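Local coordinates for putative uncharacterized protein PH0300 (Pyrococcus horikoshii, PDB 3VRH) that catalyses the ATP-dependent 2-thiolation of 5-methyluridine 54 in the T loop of tRNA, a modification that stabilises tRNAs in thermophilic microorganisms, at residues Y11-H15 with Y16-Y20; E203-A206 with Y207-V211. All blocks are in the same frame, centred on the assembly; numbering follows the deposited sequence.

Contact 1. Residues Y11-H15 with Y16-Y20; sequences YIKIH and YPKMY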
# COMPACT_ATOMS: atom_id res chain seq x y z
N TYR A 11 -6.06 -29.42 -15.64
CA TYR A 11 -5.12 -29.52 -14.53
C TYR A 11 -5.21 -28.29 -13.66
O TYR A 11 -4.99 -28.34 -12.46
CB TYR A 11 -3.71 -29.67 -15.07
CG TYR A 11 -2.60 -29.57 -14.04
CD1 TYR A 11 -2.46 -30.53 -13.05
CD2 TYR A 11 -1.66 -28.54 -14.10
CE1 TYR A 11 -1.44 -30.46 -12.13
CE2 TYR A 11 -0.62 -28.47 -13.19
CZ TYR A 11 -0.52 -29.43 -12.20
OH TYR A 11 0.50 -29.39 -11.26
N ILE A 12 -5.54 -27.16 -14.28
CA ILE A 12 -5.61 -25.91 -13.57
C ILE A 12 -6.49 -24.91 -14.32
O ILE A 12 -6.62 -25.01 -15.55
CB ILE A 12 -4.19 -25.35 -13.36
CG1 ILE A 12 -4.20 -24.10 -12.48
CG2 ILE A 12 -3.52 -25.10 -14.71
CD1 ILE A 12 -2.82 -23.59 -12.14
N LYS A 13 -7.11 -23.98 -13.60
CA LYS A 13 -7.82 -22.87 -14.22
C LYS A 13 -6.96 -21.61 -14.25
O LYS A 13 -6.47 -21.16 -13.23
CB LYS A 13 -9.15 -22.58 -13.51
CG LYS A 13 -9.93 -21.42 -14.13
CD LYS A 13 -11.34 -21.31 -13.54
CE LYS A 13 -12.20 -20.29 -14.27
NZ LYS A 13 -11.91 -18.87 -13.87
N ILE A 14 -6.75 -21.07 -15.44
CA ILE A 14 -5.99 -19.84 -15.61
C ILE A 14 -7.00 -18.71 -15.73
O ILE A 14 -7.98 -18.84 -16.48
CB ILE A 14 -5.12 -19.89 -16.89
CG1 ILE A 14 -4.16 -21.09 -16.85
CG2 ILE A 14 -4.35 -18.57 -17.08
CD1 ILE A 14 -3.28 -21.12 -15.63
N HIS A 15 -6.78 -17.63 -15.00
CA HIS A 15 -7.75 -16.53 -14.93
C HIS A 15 -7.60 -15.55 -16.08
O HIS A 15 -8.59 -15.07 -16.63
CB HIS A 15 -7.63 -15.77 -13.61
CG HIS A 15 -7.57 -16.66 -12.40
ND1 HIS A 15 -8.59 -17.53 -12.07
CD2 HIS A 15 -6.63 -16.80 -11.44
CE1 HIS A 15 -8.27 -18.17 -10.96
NE2 HIS A 15 -7.09 -17.74 -10.55
N TYR A 16 -6.35 -15.24 -16.42
CA TYR A 16 -6.08 -14.24 -17.45
C TYR A 16 -5.11 -14.75 -18.51
O TYR A 16 -3.91 -14.85 -18.26
CB TYR A 16 -5.53 -12.96 -16.81
CG TYR A 16 -6.32 -12.48 -15.62
CD1 TYR A 16 -7.51 -11.77 -15.78
CD2 TYR A 16 -5.87 -12.73 -14.33
CE1 TYR A 16 -8.24 -11.33 -14.68
CE2 TYR A 16 -6.59 -12.28 -13.22
CZ TYR A 16 -7.76 -11.59 -13.41
OH TYR A 16 -8.46 -11.16 -12.31
N PRO A 17 -5.63 -15.09 -19.70
CA PRO A 17 -7.07 -15.11 -19.98
C PRO A 17 -7.75 -16.33 -19.36
O PRO A 17 -7.06 -17.24 -18.91
CB PRO A 17 -7.12 -15.20 -21.52
CG PRO A 17 -5.87 -15.91 -21.88
CD PRO A 17 -4.83 -15.45 -20.88
N LYS A 18 -9.08 -16.32 -19.31
CA LYS A 18 -9.85 -17.45 -18.77
C LYS A 18 -9.73 -18.69 -19.64
O LYS A 18 -10.09 -18.68 -20.82
CB LYS A 18 -11.32 -17.07 -18.60
CG LYS A 18 -11.62 -16.21 -17.39
CD LYS A 18 -13.13 -16.05 -17.17
CE LYS A 18 -13.81 -17.40 -16.98
NZ LYS A 18 -15.27 -17.26 -16.71
N MET A 19 -9.22 -19.77 -19.04
CA MET A 19 -9.12 -21.06 -19.71
C MET A 19 -8.75 -22.17 -18.72
O MET A 19 -7.94 -21.96 -17.81
CB MET A 19 -8.07 -21.01 -20.81
CG MET A 19 -6.72 -20.53 -20.35
SD MET A 19 -5.67 -20.17 -21.76
CE MET A 19 -4.44 -19.10 -21.00
N TYR A 20 -9.34 -23.34 -18.91
CA TYR A 20 -8.88 -24.53 -18.21
C TYR A 20 -7.80 -25.14 -19.07
O TYR A 20 -7.91 -25.13 -20.31
CB TYR A 20 -10.02 -25.51 -18.01
CG TYR A 20 -11.04 -24.99 -17.02
CD1 TYR A 20 -10.92 -25.28 -15.67
CD2 TYR A 20 -12.10 -24.20 -17.43
CE1 TYR A 20 -11.83 -24.80 -14.75
CE2 TYR A 20 -13.02 -23.71 -16.52
CZ TYR A 20 -12.88 -24.02 -15.18
OH TYR A 20 -13.79 -23.54 -14.27
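His15 meets Tyr16 and Pro17 at the end of a beta hairpin whose loop contains a cis peptide bond, between Tyr16 and Pro17. The Tyr16 ring folds back over its predecessor, and His15 CB lies over one ring face, 3.9 Å from the Tyr16 centroid, in a CH-pi contact displaced toward the rim. The four residues His15 to Lys18 lie between Ile14 and Met19, a hydrogen-bonded pair joined twice: Ile14 N reaches Met19 O at 2.8 Å in a nearly straight bond (166° at the hydrogen), and Met19 N returns to Ile14 O at 3.0 Å. Ile14 O also receives a CA-H...O contact from Lys18 CA.

The next pair, Lys13 and Tyr20, is non-hydrogen-bonded and works through its side chains. With CG anti to the backbone N (chi1 180°), the Lys13 chain runs extended across the Tyr20 ring. Its CG sits over the face, 4.2 Å from the Tyr20 centroid, and its CD reaches Tyr20 OH at 3.4 Å. The chain bends only at its last torsion, bringing Lys13 NZ to 3.9 Å from Lys18 CE; the two like-charged amines lie near each other, which probably costs a little electrostatically.

On the opposite sheet face, Ile14 CB and Met19 CG touch at 3.9 Å, and both side chains pack on Tyr29 of helix 23-40. Further along, Leu21 is paired with two residues of the other strand, Tyr11 and Ile12, which makes a classic beta bulge. The whole is a two-stranded antiparallel beta hairpin of the N-terminal zinc-binding module, placed in sequence between the zinc ligands Cys3 and Cys6 and the ligands Cys22 and His25.

Contact 2. Residues E203-A206 with Y207-V211; sequences EVVA and YALAV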
# COMPACT_ATOMS: atom_id res chain seq x y z
N GLU A 203 0.80 -20.28 -9.94
CA GLU A 203 1.26 -20.91 -11.19
C GLU A 203 2.63 -21.57 -11.01
O GLU A 203 2.89 -22.63 -11.55
CB GLU A 203 1.27 -19.90 -12.34
CG GLU A 203 -0.13 -19.47 -12.71
CD GLU A 203 -0.18 -18.33 -13.69
OE1 GLU A 203 0.76 -17.50 -13.70
OE2 GLU A 203 -1.17 -18.27 -14.44
N VAL A 204 3.50 -20.93 -10.23
CA VAL A 204 4.80 -21.51 -9.93
C VAL A 204 4.66 -22.84 -9.20
O VAL A 204 5.24 -23.86 -9.61
CB VAL A 204 5.70 -20.56 -9.13
CG1 VAL A 204 6.98 -21.25 -8.70
CG2 VAL A 204 6.01 -19.30 -9.95
N VAL A 205 3.86 -22.85 -8.12
CA VAL A 205 3.56 -24.11 -7.44
C VAL A 205 3.05 -25.16 -8.42
O VAL A 205 3.57 -26.29 -8.46
CB VAL A 205 2.53 -23.93 -6.30
CG1 VAL A 205 2.03 -25.30 -5.81
CG2 VAL A 205 3.14 -23.13 -5.15
N ALA A 206 2.08 -24.80 -9.25
CA ALA A 206 1.53 -25.77 -10.20
C ALA A 206 2.58 -26.27 -11.21
O ALA A 206 2.56 -27.43 -11.63
CB ALA A 206 0.31 -25.19 -10.90
N TYR A 207 3.50 -25.40 -11.60
CA TYR A 207 4.49 -25.79 -12.58
C TYR A 207 5.49 -26.77 -12.01
O TYR A 207 5.77 -27.80 -12.61
CB TYR A 207 5.19 -24.58 -13.17
CG TYR A 207 6.09 -24.94 -14.33
CD1 TYR A 207 7.43 -25.24 -14.13
CD2 TYR A 207 5.59 -24.99 -15.62
CE1 TYR A 207 8.26 -25.59 -15.19
CE2 TYR A 207 6.40 -25.33 -16.69
CZ TYR A 207 7.74 -25.63 -16.47
OH TYR A 207 8.56 -25.96 -17.53
N ALA A 208 6.05 -26.45 -10.84
CA ALA A 208 6.98 -27.34 -10.15
C ALA A 208 6.42 -28.75 -9.99
O ALA A 208 7.10 -29.73 -10.21
CB ALA A 208 7.32 -26.79 -8.79
N LEU A 209 5.16 -28.83 -9.59
CA LEU A 209 4.55 -30.12 -9.33
C LEU A 209 4.35 -30.85 -10.65
O LEU A 209 4.51 -32.06 -10.72
CB LEU A 209 3.22 -29.93 -8.58
CG LEU A 209 3.48 -29.10 -7.31
CD1 LEU A 209 2.23 -28.90 -6.43
CD2 LEU A 209 4.67 -29.68 -6.50
N ALA A 210 4.05 -30.09 -11.71
CA ALA A 210 3.84 -30.69 -13.02
C ALA A 210 5.13 -31.29 -13.57
O ALA A 210 5.10 -32.34 -14.19
CB ALA A 210 3.26 -29.68 -14.00
N VAL A 211 6.26 -30.65 -13.32
CA VAL A 211 7.52 -31.16 -13.86
C VAL A 211 8.30 -32.02 -12.86
O VAL A 211 9.41 -32.44 -13.15
CB VAL A 211 8.43 -30.03 -14.40
CG1 VAL A 211 7.79 -29.37 -15.61
CG2 VAL A 211 8.73 -29.00 -13.31
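Val205 and Leu209, one helical turn apart, illustrate the i to i+4 pairing of aliphatic side chains: they lie side by side and point the same way, with Val205 CG1 3.7 Å from Leu209 CD1. The valine contributes the branch that stands anti to its own nitrogen (chi1 169°). Leu209 places its CG beside its backbone N instead, which lays the branch point close over the preceding turn, 3.0 Å from Val205 O, a tight approach to a carbonyl that already accepts Leu209 N at 3.2 Å.

Tyr207 takes another course. Its N and CB meet the Glu203 carbonyl, CB at 3.4 Å from Glu203 O, but a chi1 of -172° carries the ring away from the helix, as Glu203 carries its carboxylate, and the two side chains do not touch. Ala208 CB rests 3.7 Å from Val204 O. The angle at the hydrogen is 176° for Ala208 N to Val204 O but 144° for Ala210 N to Ala206 O.

Within the neighbouring protein, the Tyr207 ring stacks with Phe30, its OH bonds Glu31 and Glu203 OE2 bonds Tyr29. Helix 201-211 packs on helix 23-40 through Glu203, Ala206 and Tyr207 and on helix 58-69 through Val204 and Val205; Tyr207 touches both, on Phe26 and Val66. Strand 12-14 joins through Ile12 on Ala206 and Ile14 on Glu203.

Contact 1 lies in the N-terminal zinc-binding region and contact 2 in the PP-loop region, yet they touch directly, with centres about 14 Å apart. Tyr11 OH probably hydrogen-bonds Ala206 O at 2.9 Å, adding a second partner to a carbonyl already used within the helix. Alongside, Ile12 CD1 packs on Ala206 CB at 3.7 Å. The Val204 side chain comes within about 8 Å of the bound bicine, which lies among residues that include the ATP-binding Ala53 and Gly154. The Tyr20 side chain is about 9 Å from the zinc ion held by Cys3, Cys6, Cys22 and His25, and the two contacts lie between this site and the bicine pocket.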